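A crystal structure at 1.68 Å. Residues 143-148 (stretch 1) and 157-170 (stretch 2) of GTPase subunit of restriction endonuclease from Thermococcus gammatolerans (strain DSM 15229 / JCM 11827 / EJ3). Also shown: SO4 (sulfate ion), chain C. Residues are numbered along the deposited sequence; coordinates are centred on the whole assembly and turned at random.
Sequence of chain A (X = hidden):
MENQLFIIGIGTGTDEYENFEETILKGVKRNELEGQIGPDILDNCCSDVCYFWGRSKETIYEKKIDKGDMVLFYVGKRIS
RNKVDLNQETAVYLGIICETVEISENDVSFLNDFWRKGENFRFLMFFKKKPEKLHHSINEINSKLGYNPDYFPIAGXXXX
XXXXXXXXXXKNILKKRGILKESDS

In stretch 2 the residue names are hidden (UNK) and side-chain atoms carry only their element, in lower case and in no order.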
ATOM      1  N   SER A 143      -0.973  17.568  -6.340  1.00 20.45           N
ATOM      2  CA  SER A 143      -0.572  18.968  -6.466  1.00 22.24           C
ATOM      3  C   SER A 143       0.564  19.296  -5.515  1.00 23.58           C
ATOM      4  O   SER A 143       1.573  19.892  -5.917  1.00 24.88           O
ATOM      5  CB  SER A 143      -1.785  19.857  -6.221  1.00 25.09           C
ATOM      6  OG  SER A 143      -2.699  19.685  -7.302  1.00 31.71           O
ATOM      7  N   LYS A 144       0.444  18.875  -4.253  1.00 23.49           N
ATOM      8  CA  LYS A 144       1.514  19.141  -3.302  1.00 24.64           C
ATOM      9  C   LYS A 144       2.813  18.469  -3.736  1.00 27.57           C
ATOM     10  O   LYS A 144       3.904  19.015  -3.518  1.00 28.35           O
ATOM     11  CB  LYS A 144       1.098  18.678  -1.901  1.00 25.10           C
ATOM     12  CG  LYS A 144       1.923  19.294  -0.794  1.00 43.69           C
ATOM     13  CD  LYS A 144       1.879  20.832  -0.809  1.00 45.93           C
ATOM     14  CE  LYS A 144       2.271  21.443   0.537  1.00 57.40           C
ATOM     15  NZ  LYS A 144       1.844  22.878   0.647  1.00 55.98           N
ATOM     16  N   LEU A 145       2.723  17.298  -4.364  1.00 21.43           N
ATOM     17  CA  LEU A 145       3.907  16.570  -4.812  1.00 17.82           C
ATOM     18  C   LEU A 145       4.458  17.081  -6.144  1.00 20.42           C
ATOM     19  O   LEU A 145       5.512  16.602  -6.577  1.00 23.33           O
ATOM     20  CB  LEU A 145       3.603  15.079  -4.975  1.00 21.67           C
ATOM     21  CG  LEU A 145       3.482  14.276  -3.669  1.00 21.15           C
ATOM     22  CD1 LEU A 145       2.891  12.895  -3.916  1.00 22.86           C
ATOM     23  CD2 LEU A 145       4.838  14.139  -3.012  1.00 26.06           C
ATOM     24  N   GLY A 146       3.741  17.968  -6.824  1.00 21.41           N
ATOM     25  CA  GLY A 146       4.170  18.454  -8.126  1.00 22.08           C
ATOM     26  C   GLY A 146       3.807  17.565  -9.285  1.00 20.84           C
ATOM     27  O   GLY A 146       4.390  17.703 -10.368  1.00 22.25           O
ATOM     28  N   TYR A 147       2.901  16.615  -9.089  1.00 19.48           N
ATOM     29  CA  TYR A 147       2.393  15.782 -10.160  1.00 18.56           C
ATOM     30  C   TYR A 147       1.126  16.400 -10.747  1.00 18.56           C
ATOM     31  O   TYR A 147       0.452  17.216 -10.114  1.00 22.72           O
ATOM     32  CB  TYR A 147       2.080  14.372  -9.634  1.00 21.14           C
ATOM     33  CG  TYR A 147       3.240  13.535  -9.188  1.00 18.16           C
ATOM     34  CD1 TYR A 147       4.349  13.358  -9.974  1.00 21.37           C
ATOM     35  CD2 TYR A 147       3.165  12.822  -8.002  1.00 18.96           C
ATOM     36  CE1 TYR A 147       5.362  12.535  -9.586  1.00 24.03           C
ATOM     37  CE2 TYR A 147       4.181  12.017  -7.592  1.00 19.95           C
ATOM     38  CZ  TYR A 147       5.274  11.875  -8.365  1.00 23.81           C
ATOM     39  OH  TYR A 147       6.273  11.043  -7.955  1.00 26.13           O
ATOM     40  N   ASN A 148       0.792  15.991 -11.972  1.00 23.13           N
ATOM     41  CA  ASN A 148      -0.491  16.368 -12.511  1.00 23.30           C
ATOM     42  C   ASN A 148      -1.594  15.892 -11.593  1.00 22.71           C
ATOM     43  O   ASN A 148      -1.485  14.814 -10.983  1.00 21.66           O
ATOM     44  CB  ASN A 148      -0.685  15.787 -13.909  1.00 25.44           C
ATOM     45  CG  ASN A 148       0.211  16.456 -14.953  1.00 38.87           C
ATOM     46  OD1 ASN A 148       0.952  17.411 -14.660  1.00 37.80           O
ATOM     47  ND2 ASN A 148       0.154  15.946 -16.177  1.00 45.55           N
ATOM     48  N   UNK A 157       7.353   5.419  -7.655  1.00 25.11           N
ATOM     49  CA  UNK A 157       8.384   5.788  -6.698  1.00 24.16           C
ATOM     50  C   UNK A 157       8.492   7.303  -6.685  1.00 27.23           C
ATOM     51  O   UNK A 157       8.599   7.928  -7.756  1.00 25.96           O
ATOM     52  c   UNK A 157      12.147   5.912  -4.232  1.00 35.46           C
ATOM     53  c   UNK A 157      11.853   6.529  -6.906  1.00 28.00           C
ATOM     54  o   UNK A 157      14.141   7.194  -4.137  1.00 40.28           O
ATOM     55  c   UNK A 157      13.077   6.713  -4.863  1.00 34.74           C
ATOM     56  c   UNK A 157       9.730   5.163  -7.074  1.00 27.33           C
ATOM     57  c   UNK A 157      10.906   5.717  -6.298  1.00 29.29           C
ATOM     58  c   UNK A 157      12.939   7.021  -6.194  1.00 30.44           C
ATOM     59  c   UNK A 157      11.079   5.419  -4.949  1.00 29.94           C
ATOM     60  N   UNK A 158       8.420   7.906  -5.504  1.00 21.89           N
ATOM     61  CA  UNK A 158       8.478   9.359  -5.390  1.00 23.08           C
ATOM     62  C   UNK A 158       9.943   9.741  -5.173  1.00 27.87           C
ATOM     63  O   UNK A 158      10.542   9.433  -4.136  1.00 26.90           O
ATOM     64  c   UNK A 158       7.572   9.895  -4.277  1.00 23.50           C
ATOM     65  c   UNK A 158       7.612  11.419  -4.232  1.00 27.55           C
ATOM     66  c   UNK A 158       6.133   9.425  -4.525  1.00 25.08           C
ATOM     67  N   UNK A 159      10.526  10.413  -6.163  1.00 29.68           N
ATOM     68  CA  UNK A 159      11.934  10.735  -6.070  1.00 33.58           C
ATOM     69  C   UNK A 159      12.188  11.641  -4.874  1.00 28.57           C
ATOM     70  O   UNK A 159      11.339  12.454  -4.491  1.00 27.22           O
ATOM     71  n   UNK A 159      14.157  10.062 -11.894  1.00 62.25           N
ATOM     72  c   UNK A 159      13.144   9.809 -10.828  1.00 54.13           C
ATOM     73  c   UNK A 159      13.314  10.786  -9.665  1.00 49.17           C
ATOM     74  c   UNK A 159      12.415  11.386  -7.370  1.00 35.02           C
ATOM     75  c   UNK A 159      12.386  10.403  -8.520  1.00 40.57           C
ATOM     76  N   UNK A 160      13.374  11.528  -4.275  1.00 34.08           N
ATOM     77  CA  UNK A 160      13.694  12.333  -3.084  1.00 36.28           C
ATOM     78  C   UNK A 160      13.437  13.830  -3.225  1.00 33.45           C
ATOM     79  O   UNK A 160      12.962  14.474  -2.278  1.00 33.80           O
ATOM     80  c   UNK A 160      15.194  12.062  -2.881  1.00 40.36           C
ATOM     81  c   UNK A 160      14.459  10.608  -4.664  1.00 32.22           C
ATOM     82  c   UNK A 160      15.478  10.794  -3.578  1.00 39.07           C
ATOM     83  N   UNK A 161      13.738  14.406  -4.391  1.00 35.08           N
ATOM     84  CA  UNK A 161      13.582  15.846  -4.544  1.00 35.74           C
ATOM     85  C   UNK A 161      12.120  16.260  -4.434  1.00 33.59           C
ATOM     86  O   UNK A 161      11.825  17.395  -4.024  1.00 35.19           O
ATOM     87  o   UNK A 161      15.273  13.742  -6.445  1.00 43.97           O
ATOM     88  o   UNK A 161      14.645  13.831  -8.565  1.00 58.11           O
ATOM     89  c   UNK A 161      13.770  15.495  -7.086  1.00 47.77           C
ATOM     90  c   UNK A 161      14.632  14.270  -7.386  1.00 55.61           C
ATOM     91  c   UNK A 161      14.216  16.280  -5.865  1.00 37.79           C
ATOM     92  N   UNK A 162      11.193  15.348  -4.751  1.00 29.69           N
ATOM     93  CA  UNK A 162       9.786  15.605  -4.496  1.00 26.75           C
ATOM     94  C   UNK A 162       9.357  15.211  -3.095  1.00 30.25           C
ATOM     95  O   UNK A 162       8.540  15.907  -2.475  1.00 29.08           O
ATOM     96  c   UNK A 162       7.886  14.173  -7.383  1.00 29.16           C
ATOM     97  c   UNK A 162       8.883  14.793  -5.417  1.00 26.73           C
ATOM     98  c   UNK A 162       8.955  15.034  -6.763  1.00 32.29           C
ATOM     99  c   UNK A 162       7.647  15.163  -9.567  1.00 28.48           C
ATOM    100  n   UNK A 162       7.962  15.152 -10.834  1.00 30.24           N
ATOM    101  n   UNK A 162       6.823  16.078  -9.073  1.00 22.43           N
ATOM    102  n   UNK A 162       8.155  14.239  -8.770  1.00 26.39           N
ATOM    103  N   UNK A 163       9.810  14.032  -2.644  1.00 34.20           N
ATOM    104  CA  UNK A 163       9.431  13.464  -1.339  1.00 35.32           C
ATOM    105  C   UNK A 163       9.823  14.468  -0.276  1.00 33.61           C
ATOM    106  O   UNK A 163       9.071  14.719   0.671  1.00 36.41           O
ATOM    107 se   UNK A 163      11.074  10.008   0.539  1.00 47.70          SE
ATOM    108  c   UNK A 163      10.104  12.103  -1.097  1.00 30.97           C
ATOM    109  c   UNK A 163      11.085   9.104  -1.228  1.00 41.27           C
ATOM    110  c   UNK A 163       9.789  11.500   0.221  1.00 31.45           C
ATOM    111  N   UNK A 164      10.986  15.095  -0.474  1.00 39.79           N
ATOM    112  CA  UNK A 164      11.485  16.048   0.516  1.00 43.58           C
ATOM    113  C   UNK A 164      10.510  17.184   0.770  1.00 42.18           C
ATOM    114  O   UNK A 164      10.401  17.665   1.904  1.00 44.59           O
ATOM    115  c   UNK A 164      12.807  16.628   0.055  1.00 44.20           C
ATOM    116  o   UNK A 164      13.330  17.565   0.972  1.00 57.55           O
ATOM    117  N   UNK A 165       9.757  17.604  -0.246  1.00 39.38           N
ATOM    118  CA  UNK A 165       8.812  18.681  -0.049  1.00 36.50           C
ATOM    119  C   UNK A 165       7.680  18.336   0.880  1.00 40.48           C
ATOM    120  O   UNK A 165       7.086  19.230   1.489  1.00 37.86           O
ATOM    121  N   UNK A 166       7.353  17.042   1.029  1.00 37.88           N
ATOM    122  CA  UNK A 166       6.239  16.626   1.851  1.00 36.84           C
ATOM    123  C   UNK A 166       6.637  15.733   3.010  1.00 33.41           C
ATOM    124  O   UNK A 166       5.785  15.319   3.802  1.00 33.00           O
ATOM    125  c   UNK A 166       5.698  14.613   0.463  1.00 34.62           C
ATOM    126  c   UNK A 166       5.152  15.914   1.011  1.00 33.96           C
ATOM    127  c   UNK A 166       4.673  16.835  -0.104  1.00 40.22           C
ATOM    128  N   UNK A 167       7.941  15.431   3.137  1.00 35.90           N
ATOM    129  CA  UNK A 167       8.389  14.421   4.096  1.00 33.95           C
ATOM    130  C   UNK A 167       8.022  14.791   5.525  1.00 31.56           C
ATOM    131  O   UNK A 167       7.578  13.935   6.300  1.00 26.53           O
ATOM    132  c   UNK A 167       9.996  11.871   4.818  1.00 33.64           C
ATOM    133  c   UNK A 167       9.897  14.241   3.941  1.00 33.75           C
ATOM    134  c   UNK A 167      10.576  10.885   5.598  1.00 31.08           C
ATOM    135  c   UNK A 167      12.197  12.463   6.397  1.00 31.98           C
ATOM    136  o   UNK A 167      12.270  10.219   7.182  1.00 31.66           O
ATOM    137  c   UNK A 167      11.678  11.192   6.389  1.00 34.26           C
ATOM    138  c   UNK A 167      10.511  13.169   4.803  1.00 33.76           C
ATOM    139  c   UNK A 167      11.618  13.453   5.597  1.00 34.93           C
ATOM    140  N   UNK A 168       8.199  16.050   5.908  1.00 34.52           N
ATOM    141  CA  UNK A 168       7.917  16.432   7.283  1.00 35.56           C
ATOM    142  C   UNK A 168       6.428  16.387   7.581  1.00 35.87           C
ATOM    143  O   UNK A 168       6.024  15.963   8.675  1.00 38.92           O
ATOM    144  c   UNK A 168      10.008  17.717   7.731  1.00 45.46           C
ATOM    145  o   UNK A 168      10.741  18.286   6.889  1.00 54.75           O
ATOM    146  c   UNK A 168       8.520  17.806   7.543  1.00 38.31           C
ATOM    147  o   UNK A 168      10.438  17.048   8.710  1.00 49.95           O
ATOM    148  N   UNK A 169       5.594  16.746   6.609  1.00 34.17           N
ATOM    149  CA  UNK A 169       4.155  16.573   6.776  1.00 36.83           C
ATOM    150  C   UNK A 169       3.820  15.095   6.999  1.00 37.32           C
ATOM    151  O   UNK A 169       3.068  14.730   7.912  1.00 37.51           O
ATOM    152  c   UNK A 169       1.911  16.882   5.733  1.00 45.89           C
ATOM    153  c   UNK A 169       3.680  18.620   5.355  1.00 48.46           C
ATOM    154  c   UNK A 169       3.309  19.117   3.947  1.00 54.01           C
ATOM    155  c   UNK A 169       3.400  17.134   5.560  1.00 42.25           C
ATOM    156  N   UNK A 170       4.365  14.225   6.157  1.00 29.92           N
ATOM    157  CA  UNK A 170       4.047  12.808   6.279  1.00 29.11           C
ATOM    158  C   UNK A 170       4.506  12.253   7.620  1.00 33.85           C
ATOM    159  O   UNK A 170       3.786  11.468   8.246  1.00 32.04           O
ATOM    160  c   UNK A 170       4.920  11.585   2.583  1.00 42.05           C
ATOM    161  c   UNK A 170       4.680  12.022   5.139  1.00 31.07           C
ATOM    162  c   UNK A 170       2.760  12.363   3.583  1.00 32.14           C
ATOM    163  c   UNK A 170       4.307  12.400   3.707  1.00 35.48           C
TER
HETATM  164  S   SO4 C 202      10.110  12.074 -11.572  1.00 55.98           S
HETATM  165  O1  SO4 C 202       9.715  10.850 -10.847  1.00 49.32           O
HETATM  166  O2  SO4 C 202       9.593  13.201 -10.814  1.00 55.14           O
HETATM  167  O3  SO4 C 202      11.570  12.168 -11.714  1.00 57.30           O
HETATM  168  O4  SO4 C 202       9.602  12.086 -12.924  1.00 60.07           O
HETATM  169  O   HOH W   1       6.958  17.538  -3.257  1.00 36.07           O
HETATM  170  O   HOH W   2       5.544   8.322  -8.731  1.00 27.45           O
HETATM  171  O   HOH W   3       8.972  11.213  -8.804  1.00 36.87           O

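Position 157 carries one carbon and then a six-carbon ring bearing an oxygen, pointing away from stretch 1: Tyr-157. Its backbone does the local work, since a water weakly donates to Tyr-157 O at 3.2 Å and lies 2.9 Å from Tyr-147 OH. Position 158 has three carbons, forked at the first, and points toward stretch 1. One branch carbon lies 4.1 Å from Leu-145 CD2, the other 3.8 Å from Tyr-147 OH, at the edge of that ring. This is Val-158, buried, with one branch against Leu-145 and the other at the edge of the Tyr-147 ring.

Position 159 shows four carbons in a row ending in nitrogen, with the end leading away: Lys-159. It sits at the N-cap position, and Lys-159 O accepts from the backbone N of both 162 and 163. At 160, three carbons close a ring onto the backbone nitrogen, which makes it Pro-160. Its nitrogen has no hydrogen to donate, a small cost in the first turn of a helix, where amides lack a preceding turn. Position 161 has three carbons, the third carrying two oxygens, and is out of reach: Glu-161.

Position 162 has three carbons, a nitrogen, then a carbon carrying two more nitrogens, and points toward stretch 1. One terminal nitrogen is 2.9 Å from Leu-145 O; the nitrogen within the chain is 3.4 Å from Tyr-147 CE1. This is Arg-162, with chi1 m and chi2 and chi3 both t, an extended arm.

Position 163 has two carbons, selenium and one carbon, unbranched, directed away: Met-163, present as selenomethionine. Position 164 has one carbon and one oxygen, out of reach: Ser-164. Position 165 has no side-chain atoms, so it is Gly-165; an ideal CB would have room, at 4.8 Å from Lys-144 O. Position 166 has three carbons forked at the first and points toward stretch 1, with one branch 3.8 Å from Lys-144 CG and the other 3.6 Å from Leu-145 CD2: Val-166.

Position 167, one carbon and a six-carbon ring with an oxygen, is Tyr-167; position 168, two carbons with two oxygens on the second, is Asp-168. Both are out of reach. Position 169 has four carbons, forked at the first with one arm two carbons long, and its tip lies 4.3 Å from Lys-144 CE: Ile-169. Position 170 has four carbons forked at the second and makes no contact: Leu-170.

The rule is a greasy plug beside a polar clamp. Leu-145 packs against both valines, while Arg-162 reads the backbone where the first helix ends: Arg-162 NH1 donates to Leu-145 O at 2.9 Å and weakly to Gly-146 O at 3.2 Å. Gly-146 has positive phi in a Schellman motif, and an ideal CB there would clash with Arg-162 NH1 at 3.0 Å. Tyr-147 CE1 lies over one face of the Arg-162 guanidinium, while at the guanidinium's edge Arg-162 NE and Arg-162 NH2 donate to sulfate O2 at 2.7 and 2.5 Å.

Stretch 2, residues 157-170: YVKPERMSGVYDIL
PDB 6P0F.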